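Local coordinates for protein M32 carboxypeptidase (Chitinophagaceae bacterium, PDB 7A03) that probably removes amino acids one by one from the C-terminal ends of peptides, as a metal-dependent carboxypeptidase of the M32 family, at residues L31-Q35 and R47-I51; K143-T147 and N158-N162; Q10-Y14 and N87-S91; K17-I21 and L61-L67. Residues are numbered along the deposited sequence.

Contact 1 of 4, residues L31-Q35 and R47-I51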
# COMPACT_ATOMS: atom_id res chain seq x y z
N LEU A 31 8.04 6.35 -17.91
CA LEU A 31 8.68 5.19 -18.52
C LEU A 31 8.25 3.89 -17.84
O LEU A 31 8.05 2.86 -18.51
CB LEU A 31 10.21 5.37 -18.52
CG LEU A 31 10.77 6.03 -19.78
CD1 LEU A 31 10.25 7.45 -19.98
CD2 LEU A 31 12.32 5.99 -19.73
N GLY A 32 8.06 3.91 -16.52
CA GLY A 32 7.63 2.69 -15.84
C GLY A 32 6.16 2.37 -16.10
O GLY A 32 5.78 1.19 -16.20
N TRP A 33 5.34 3.40 -16.26
CA TRP A 33 3.94 3.20 -16.59
C TRP A 33 3.82 2.56 -17.96
O TRP A 33 3.10 1.56 -18.15
CB TRP A 33 3.20 4.53 -16.54
CG TRP A 33 1.82 4.47 -17.13
CD1 TRP A 33 0.68 4.11 -16.49
CD2 TRP A 33 1.45 4.77 -18.48
NE1 TRP A 33 -0.39 4.16 -17.35
CE2 TRP A 33 0.06 4.58 -18.58
CE3 TRP A 33 2.15 5.21 -19.62
CZ2 TRP A 33 -0.65 4.79 -19.78
CZ3 TRP A 33 1.45 5.40 -20.80
CH2 TRP A 33 0.07 5.20 -20.87
N ASP A 34 4.59 3.10 -18.93
CA ASP A 34 4.56 2.54 -20.27
C ASP A 34 5.12 1.12 -20.27
O ASP A 34 4.60 0.25 -20.98
CB ASP A 34 5.33 3.46 -21.21
CG ASP A 34 5.41 2.91 -22.60
OD1 ASP A 34 4.40 3.00 -23.35
OD2 ASP A 34 6.49 2.36 -22.93
N GLN A 35 6.14 0.87 -19.45
CA GLN A 35 6.69 -0.47 -19.31
C GLN A 35 5.62 -1.47 -18.92
O GLN A 35 5.64 -2.62 -19.37
CB GLN A 35 7.79 -0.42 -18.25
CG GLN A 35 8.53 -1.71 -17.96
CD GLN A 35 9.72 -1.42 -17.05
OE1 GLN A 35 9.56 -0.91 -15.95
NE2 GLN A 35 10.93 -1.72 -17.53
N ARG A 47 14.56 -0.15 -22.38
CA ARG A 47 13.76 0.62 -21.44
C ARG A 47 14.37 0.56 -20.06
O ARG A 47 14.48 1.59 -19.38
CB ARG A 47 12.30 0.13 -21.45
CG ARG A 47 11.43 0.72 -20.30
CD ARG A 47 11.33 2.24 -20.35
NE ARG A 47 10.89 2.66 -21.66
CZ ARG A 47 9.62 2.61 -22.06
NH1 ARG A 47 8.64 2.22 -21.23
NH2 ARG A 47 9.33 2.95 -23.31
N GLY A 48 14.90 -0.62 -19.68
CA GLY A 48 15.53 -0.71 -18.37
C GLY A 48 16.74 0.19 -18.29
O GLY A 48 16.92 0.94 -17.31
N GLN A 49 17.53 0.20 -19.36
CA GLN A 49 18.72 1.03 -19.39
C GLN A 49 18.33 2.48 -19.25
O GLN A 49 18.95 3.24 -18.48
CB GLN A 49 19.43 0.78 -20.71
CG GLN A 49 20.66 1.61 -20.94
CD GLN A 49 21.35 1.24 -22.22
OE1 GLN A 49 21.92 0.15 -22.34
NE2 GLN A 49 21.29 2.13 -23.21
N GLN A 50 17.25 2.88 -19.92
CA GLN A 50 16.90 4.29 -19.90
C GLN A 50 16.42 4.69 -18.52
O GLN A 50 16.83 5.74 -18.00
CB GLN A 50 15.90 4.60 -21.01
CG GLN A 50 16.56 4.54 -22.39
CD GLN A 50 15.58 4.30 -23.53
OE1 GLN A 50 14.37 4.30 -23.34
NE2 GLN A 50 16.12 4.08 -24.74
N ILE A 51 15.65 3.81 -17.86
CA ILE A 51 15.21 4.13 -16.51
C ILE A 51 16.41 4.26 -15.59
O ILE A 51 16.51 5.23 -14.81
CB ILE A 51 14.19 3.09 -16.01
CG1 ILE A 51 12.85 3.30 -16.74
CG2 ILE A 51 14.06 3.21 -14.46
CD1 ILE A 51 11.86 2.13 -16.61

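Contact 2 of 4, residues K143-T147 and N158-N162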
# COMPACT_ATOMS: atom_id res chain seq x y z
N LYS A 143 21.34 -6.02 5.73
CA LYS A 143 20.28 -5.22 6.34
C LYS A 143 20.58 -4.94 7.80
O LYS A 143 20.27 -3.86 8.32
CB LYS A 143 18.94 -5.94 6.18
CG LYS A 143 18.37 -5.84 4.79
CD LYS A 143 17.76 -4.45 4.56
CE LYS A 143 17.88 -4.01 3.13
NZ LYS A 143 17.10 -2.76 2.97
N ARG A 144 21.19 -5.91 8.50
CA ARG A 144 21.59 -5.65 9.88
C ARG A 144 22.68 -4.58 9.95
O ARG A 144 22.61 -3.65 10.77
CB ARG A 144 22.01 -6.95 10.57
CG ARG A 144 20.94 -8.05 10.40
CD ARG A 144 21.33 -9.33 11.11
NE ARG A 144 21.59 -9.08 12.52
CZ ARG A 144 22.19 -9.95 13.33
NH1 ARG A 144 22.59 -11.12 12.87
NH2 ARG A 144 22.39 -9.63 14.60
N LYS A 145 23.68 -4.67 9.05
CA LYS A 145 24.65 -3.58 8.93
C LYS A 145 23.94 -2.24 8.71
O LYS A 145 24.29 -1.22 9.34
CB LYS A 145 25.64 -3.85 7.80
CG LYS A 145 26.84 -4.69 8.19
CD LYS A 145 27.87 -3.85 8.95
CE LYS A 145 29.08 -4.69 9.38
NZ LYS A 145 29.68 -5.46 8.26
N GLU A 146 22.92 -2.23 7.85
CA GLU A 146 22.18 -1.01 7.57
C GLU A 146 21.49 -0.48 8.82
O GLU A 146 21.40 0.74 9.01
CB GLU A 146 21.17 -1.27 6.46
CG GLU A 146 20.52 -0.01 5.89
CD GLU A 146 19.63 -0.31 4.72
OE1 GLU A 146 19.29 -1.50 4.51
OE2 GLU A 146 19.27 0.64 4.00
N THR A 147 20.95 -1.37 9.66
CA THR A 147 20.35 -0.88 10.90
C THR A 147 21.38 -0.14 11.74
O THR A 147 21.08 0.90 12.34
CB THR A 147 19.70 -2.00 11.73
OG1 THR A 147 20.69 -2.80 12.38
CG2 THR A 147 18.80 -2.87 10.87
N ASN A 158 13.67 -1.40 14.18
CA ASN A 158 13.05 -0.08 14.16
C ASN A 158 13.66 0.81 13.09
O ASN A 158 12.98 1.70 12.57
CB ASN A 158 13.20 0.60 15.51
CG ASN A 158 12.29 -0.00 16.55
OD1 ASN A 158 11.35 -0.72 16.22
ND2 ASN A 158 12.56 0.29 17.82
N ALA A 159 14.95 0.61 12.79
CA ALA A 159 15.57 1.43 11.76
C ALA A 159 14.94 1.17 10.40
O ALA A 159 14.76 2.10 9.60
CB ALA A 159 17.08 1.17 11.71
N LEU A 160 14.56 -0.09 10.14
CA LEU A 160 13.98 -0.42 8.85
C LEU A 160 12.49 -0.09 8.82
O LEU A 160 12.00 0.47 7.83
CB LEU A 160 14.25 -1.90 8.53
CG LEU A 160 15.73 -2.30 8.64
CD1 LEU A 160 15.93 -3.75 8.22
CD2 LEU A 160 16.57 -1.40 7.75
N LEU A 161 11.77 -0.40 9.90
CA LEU A 161 10.37 0.01 10.01
C LEU A 161 10.23 1.51 9.73
O LEU A 161 9.39 1.93 8.91
CB LEU A 161 9.80 -0.35 11.39
CG LEU A 161 9.60 -1.84 11.71
CD1 LEU A 161 9.35 -2.02 13.19
CD2 LEU A 161 8.45 -2.43 10.89
N ASN A 162 11.08 2.32 10.37
CA ASN A 162 11.03 3.77 10.21
C ASN A 162 11.26 4.20 8.76
O ASN A 162 10.70 5.21 8.33
CB ASN A 162 12.05 4.43 11.14
CG ASN A 162 11.96 5.93 11.12
OD1 ASN A 162 11.01 6.51 11.65
ND2 ASN A 162 12.95 6.58 10.52

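Contact 3 of 4, residues Q10-Y14 and N87-S91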
# COMPACT_ATOMS: atom_id res chain seq x y z
N GLN A 10 16.54 32.40 -1.75
CA GLN A 10 17.08 31.10 -1.38
C GLN A 10 16.00 30.02 -1.34
O GLN A 10 16.23 28.89 -1.79
CB GLN A 10 17.83 31.22 -0.04
CG GLN A 10 17.01 31.65 1.19
CD GLN A 10 16.03 32.80 0.95
OE1 GLN A 10 16.37 33.78 0.28
NE2 GLN A 10 14.82 32.67 1.48
N TYR A 11 14.81 30.34 -0.81
CA TYR A 11 13.75 29.34 -0.85
C TYR A 11 13.35 29.05 -2.29
O TYR A 11 13.08 27.89 -2.64
CB TYR A 11 12.54 29.77 -0.01
CG TYR A 11 11.51 28.67 0.11
CD1 TYR A 11 11.62 27.70 1.09
CD2 TYR A 11 10.44 28.59 -0.77
CE1 TYR A 11 10.69 26.67 1.20
CE2 TYR A 11 9.51 27.57 -0.68
CZ TYR A 11 9.63 26.62 0.32
OH TYR A 11 8.72 25.61 0.41
N ALA A 12 13.32 30.08 -3.15
CA ALA A 12 13.02 29.84 -4.56
C ALA A 12 14.07 28.95 -5.21
O ALA A 12 13.74 28.14 -6.08
CB ALA A 12 12.87 31.16 -5.31
N ALA A 13 15.33 29.06 -4.78
CA ALA A 13 16.35 28.17 -5.35
C ALA A 13 16.15 26.74 -4.88
O ALA A 13 16.34 25.79 -5.65
CB ALA A 13 17.75 28.68 -5.02
N TYR A 14 15.77 26.56 -3.61
CA TYR A 14 15.39 25.23 -3.12
C TYR A 14 14.26 24.64 -3.95
O TYR A 14 14.32 23.47 -4.38
CB TYR A 14 15.02 25.33 -1.64
CG TYR A 14 14.14 24.21 -1.15
CD1 TYR A 14 14.66 22.95 -0.87
CD2 TYR A 14 12.78 24.42 -0.92
CE1 TYR A 14 13.85 21.91 -0.40
CE2 TYR A 14 11.97 23.40 -0.47
CZ TYR A 14 12.50 22.15 -0.20
OH TYR A 14 11.66 21.15 0.26
N ASN A 87 8.77 21.88 4.77
CA ASN A 87 9.45 21.42 3.55
C ASN A 87 10.95 21.35 3.74
O ASN A 87 11.58 20.33 3.43
CB ASN A 87 9.11 22.34 2.39
CG ASN A 87 7.75 22.04 1.79
OD1 ASN A 87 7.27 20.91 1.88
ND2 ASN A 87 7.14 23.03 1.14
N ILE A 88 11.55 22.43 4.26
CA ILE A 88 12.99 22.45 4.49
C ILE A 88 13.40 21.34 5.46
O ILE A 88 14.37 20.61 5.22
CB ILE A 88 13.45 23.83 4.98
CG1 ILE A 88 13.16 24.90 3.92
CG2 ILE A 88 14.94 23.82 5.33
CD1 ILE A 88 13.82 24.64 2.59
N ALA A 89 12.66 21.19 6.57
CA ALA A 89 13.04 20.20 7.58
C ALA A 89 12.96 18.78 7.03
O ALA A 89 13.86 17.95 7.24
CB ALA A 89 12.17 20.35 8.83
N LEU A 90 11.87 18.47 6.33
CA LEU A 90 11.69 17.12 5.79
C LEU A 90 12.69 16.84 4.69
O LEU A 90 13.25 15.74 4.61
CB LEU A 90 10.26 16.93 5.30
CG LEU A 90 9.23 16.84 6.43
CD1 LEU A 90 7.82 16.71 5.86
CD2 LEU A 90 9.57 15.67 7.34
N SER A 91 12.95 17.83 3.84
CA SER A 91 13.90 17.64 2.76
C SER A 91 15.31 17.45 3.31
O SER A 91 16.09 16.67 2.77
CB SER A 91 13.85 18.84 1.80
OG SER A 91 12.75 18.74 0.91

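Contact 4 of 4, residues K17-I21 and L61-L67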
# COMPACT_ATOMS: atom_id res chain seq x y z
N LYS A 17 15.42 23.57 -7.46
CA LYS A 17 16.18 22.32 -7.46
C LYS A 17 15.28 21.12 -7.25
O LYS A 17 15.41 20.09 -7.94
CB LYS A 17 17.27 22.36 -6.39
CG LYS A 17 18.39 23.34 -6.68
CD LYS A 17 19.36 23.40 -5.52
CE LYS A 17 20.49 24.38 -5.80
NZ LYS A 17 21.31 23.99 -6.97
N MET A 18 14.35 21.22 -6.29
CA MET A 18 13.46 20.10 -6.00
C MET A 18 12.52 19.83 -7.16
O MET A 18 12.18 18.68 -7.45
CB MET A 18 12.66 20.38 -4.74
CG MET A 18 13.51 20.55 -3.49
SD MET A 18 14.64 19.17 -3.18
CE MET A 18 13.46 17.91 -2.69
N GLN A 19 12.08 20.89 -7.85
CA GLN A 19 11.15 20.67 -8.95
C GLN A 19 11.85 20.05 -10.15
O GLN A 19 11.26 19.22 -10.84
CB GLN A 19 10.39 21.96 -9.24
CG GLN A 19 9.48 22.28 -8.05
CD GLN A 19 8.53 23.43 -8.29
OE1 GLN A 19 8.81 24.34 -9.07
NE2 GLN A 19 7.39 23.40 -7.59
N LYS A 20 13.13 20.38 -10.36
CA LYS A 20 13.91 19.70 -11.40
C LYS A 20 14.05 18.21 -11.09
O LYS A 20 13.83 17.34 -11.95
CB LYS A 20 15.28 20.37 -11.50
CG LYS A 20 16.26 19.71 -12.46
CD LYS A 20 17.55 20.52 -12.50
CE LYS A 20 18.63 19.78 -13.26
NZ LYS A 20 19.91 20.55 -13.23
N ILE A 21 14.40 17.89 -9.83
CA ILE A 21 14.48 16.49 -9.42
C ILE A 21 13.15 15.78 -9.65
O ILE A 21 13.10 14.65 -10.15
CB ILE A 21 14.92 16.39 -7.95
CG1 ILE A 21 16.37 16.84 -7.78
CG2 ILE A 21 14.73 14.96 -7.42
CD1 ILE A 21 16.69 17.22 -6.35
N LEU A 61 21.32 14.51 -8.55
CA LEU A 61 20.76 15.81 -8.21
C LEU A 61 20.40 15.87 -6.73
O LEU A 61 20.66 16.87 -6.06
CB LEU A 61 19.58 16.13 -9.11
CG LEU A 61 19.97 16.33 -10.58
CD1 LEU A 61 18.73 16.32 -11.48
CD2 LEU A 61 20.74 17.65 -10.71
N PHE A 62 19.85 14.78 -6.19
CA PHE A 62 19.39 14.88 -4.82
C PHE A 62 20.50 14.73 -3.80
O PHE A 62 20.27 15.00 -2.61
CB PHE A 62 18.25 13.90 -4.53
CG PHE A 62 17.64 14.13 -3.20
CD1 PHE A 62 17.03 15.34 -2.92
CD2 PHE A 62 17.71 13.16 -2.22
CE1 PHE A 62 16.46 15.57 -1.68
CE2 PHE A 62 17.16 13.39 -0.98
CZ PHE A 62 16.53 14.59 -0.71
N THR A 63 21.70 14.34 -4.22
CA THR A 63 22.85 14.26 -3.32
C THR A 63 23.82 15.41 -3.54
O THR A 63 24.89 15.43 -2.93
CB THR A 63 23.57 12.92 -3.48
OG1 THR A 63 23.99 12.75 -4.85
CG2 THR A 63 22.68 11.76 -3.05
N ALA A 64 23.45 16.38 -4.39
CA ALA A 64 24.38 17.43 -4.77
C ALA A 64 24.76 18.27 -3.56
O ALA A 64 23.90 18.64 -2.75
CB ALA A 64 23.73 18.34 -5.81
N PRO A 65 26.04 18.60 -3.39
CA PRO A 65 26.45 19.43 -2.24
C PRO A 65 25.75 20.78 -2.17
O PRO A 65 25.48 21.27 -1.06
CB PRO A 65 27.97 19.59 -2.44
CG PRO A 65 28.36 18.43 -3.31
CD PRO A 65 27.19 18.19 -4.22
N GLU A 66 25.46 21.40 -3.31
CA GLU A 66 24.81 22.71 -3.32
C GLU A 66 23.43 22.63 -2.69
O GLU A 66 23.00 23.55 -1.97
CB GLU A 66 24.69 23.22 -4.75
CG GLU A 66 26.02 23.49 -5.43
CD GLU A 66 26.58 22.27 -6.15
OE1 GLU A 66 25.97 21.18 -6.06
OE2 GLU A 66 27.63 22.42 -6.80
N LEU A 67 22.72 21.53 -2.94
CA LEU A 67 21.42 21.35 -2.31
C LEU A 67 21.56 21.21 -0.79
O LEU A 67 20.77 21.78 -0.03
CB LEU A 67 20.71 20.15 -2.92
CG LEU A 67 19.33 19.84 -2.32
CD1 LEU A 67 18.39 21.01 -2.53
CD2 LEU A 67 18.74 18.56 -2.93

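Contact 1 of 4, residues L31-Q35 and R47-I51
Arginine is well suited to crossing from one helix to the next, since its long arm can be apolar along the way and charged at the end. Arg47 lies with NH1 2.7 Å and NH2 2.9 Å from Asp34 OD2, so a single carboxylate oxygen accepts both hydrogen bonds of the salt bridge. A weak third bond, 2.9 Å from Arg47 NH1 to Leu31 O, reaches a carbonyl already engaged by Gln35 N. Leu31 CG lies over one face of the guanidinium, and Arg47 CD is 3.8 Å from Leu31 CB. The setting is an antiparallel helical hairpin of helix 9-37 and helix 44-62, whose segment axes approach to 10.7 Å at 160°; Leu39, in the connection, touches both charged side chains. Further on, Gln50 CB comes to 4.0 Å from Leu31 CD2. Ile51 then packs its CG1 3.8 Å from Leu31 CB, while Ile51 CD1 lies 4.2 Å from Gly32 N and 3.9 Å from Gln35 OE1.

Contact 2 of 4, residues K143-T147 and N158-N162
Two helices that meet nearly at right angles share only a small patch, here 200 Å² counted over both sides; helix 157-164 brings both the small Ala159 and the longer Leu160 to it. Lys143 opens the first segment with its aliphatic arm: Lys143 CD lies 4.2 Å from Leu160 CD1. At the far end of the arm Lys143 NZ forms a 3.0 Å salt bridge with Glu146 OE1, one turn on in the same helix, and also donates to the backbone oxygen of Gly414. Glu146 touches the second helix lightly, OE1 standing 4.2 Å from Leu160 CD2, while its other carboxylate oxygen is hydrogen-bonded to Tyr101. Thr147 makes the closest approach. Its OG1 bonds to Arg144 O at 2.6 Å, satisfying the hydroxyl within the helix, and Thr147 CG2 meets Leu160 CG at 3.8 Å. Ala159 has so little side chain that the backbones come near: Thr147 CA is 3.9 Å from Ala159 CB and 5.4 Å from Ala159 CA. The segment axes, at 88°, approach to 9.6 Å. The two helices are consecutive and joined by a short loop, with short helix 157-164 lying across helix 129-150. Ile373 of helix 358-374 touches Lys143, Thr147 and Leu160, and Leu161 packs against helix 170-192.

Contact 3 of 4, residues Q10-Y14 and N87-S91
The strongest polar link is between two hydroxyls: Tyr14 OH and Ser91 OG share a hydrogen bond of 2.7 Å. A second comes from Asn87 ND2, which donates to Tyr11 OH at 3.1 Å with a nearly straight geometry of 162°. The Asn87 amide has further duties, since it is also hydrogen-bonded to Gln282 and to the backbone nitrogen of Cys287. Inward of these polar ends lies Ile88. Its CD1 sits 3.6 Å from the centroid of the Tyr14 ring and only 8° off the ring normal, a clear CH-pi contact, and the same methyl is 4.0 Å from Tyr11 CE1. Helix 9-37 and helix 82-100 cross here at 47° with segment axes 12.3 Å apart, a wide spacing that the two tyrosines bridge; Leu74 of helix 65-74 packs on both Tyr14 and Ile88. The chemistry illustrates a general rule for tyrosine in a helical bundle: the ring supplies apolar surface, and a buried hydroxyl at its tip is paid for by a polar partner on the opposing helix.

Contact 4 of 4, residues K17-I21 and L61-L67
Where two consecutive helices are joined by a tight turn, a helical corner, the end of one and the start of the next are presented together, and another helix can pack into the angle. Here helix 9-37 packs against the turn that joins helix 44-62 to helix 65-74, burying 397 Å² in all. The principal knob is Ile21. Its CD1 enters the hollow framed by Phe62 and Leu67, 3.9 Å from Phe62 CA, 3.9 Å from Phe62 CD1 at the ring edge and 4.2 Å from Leu67 CD2, while Ile21 CG1 rests 3.5 Å from Leu61 CB. Met18 fills the space next to it: its CE is 3.9 Å from Phe62 CE1, and its SD is 4.2 Å from Leu67 CD2. Two lysines flank this apolar centre with their methylene chains. Lys20 CE lies 3.9 Å from Leu61 CD1, and Lys17 CD lies 3.9 Å from Leu67 CD1. The turn is compact: Ala64 N bonds to Leu61 O at 3.3 Å, and Ala64 occupies the N-cap position of the following helix. Helix 82-100 backs the junction, Lys99 and Tyr95 bonding to the backbone oxygens of Thr63 and Ala64. At the outer edge Lys17 meets Glu66 without a salt bridge, its NZ 4.1 Å from Glu66 CB but 5.5 Å from Glu66 OE1.

In the fold
Helix 9-37 strings three of the contacts together: contact 3 near its start, contact 4 about two turns on, contact 1 close to its end. Contacts 3 and 4 have centres about 10 Å apart and touch, Ser91 OG lying 3.8 Å from Met18 CE, so they form one continuous interface. Contact 1 stands farther off, its centre about 22 Å from that of contact 4, although both join the same first two helices. Contact 2 belongs to later helices and comes within about 10 Å of contact 3 at nearest atoms. The HExxH pattern of helix 258-277, probably the metal site but without bound metal here, belongs to none of the four.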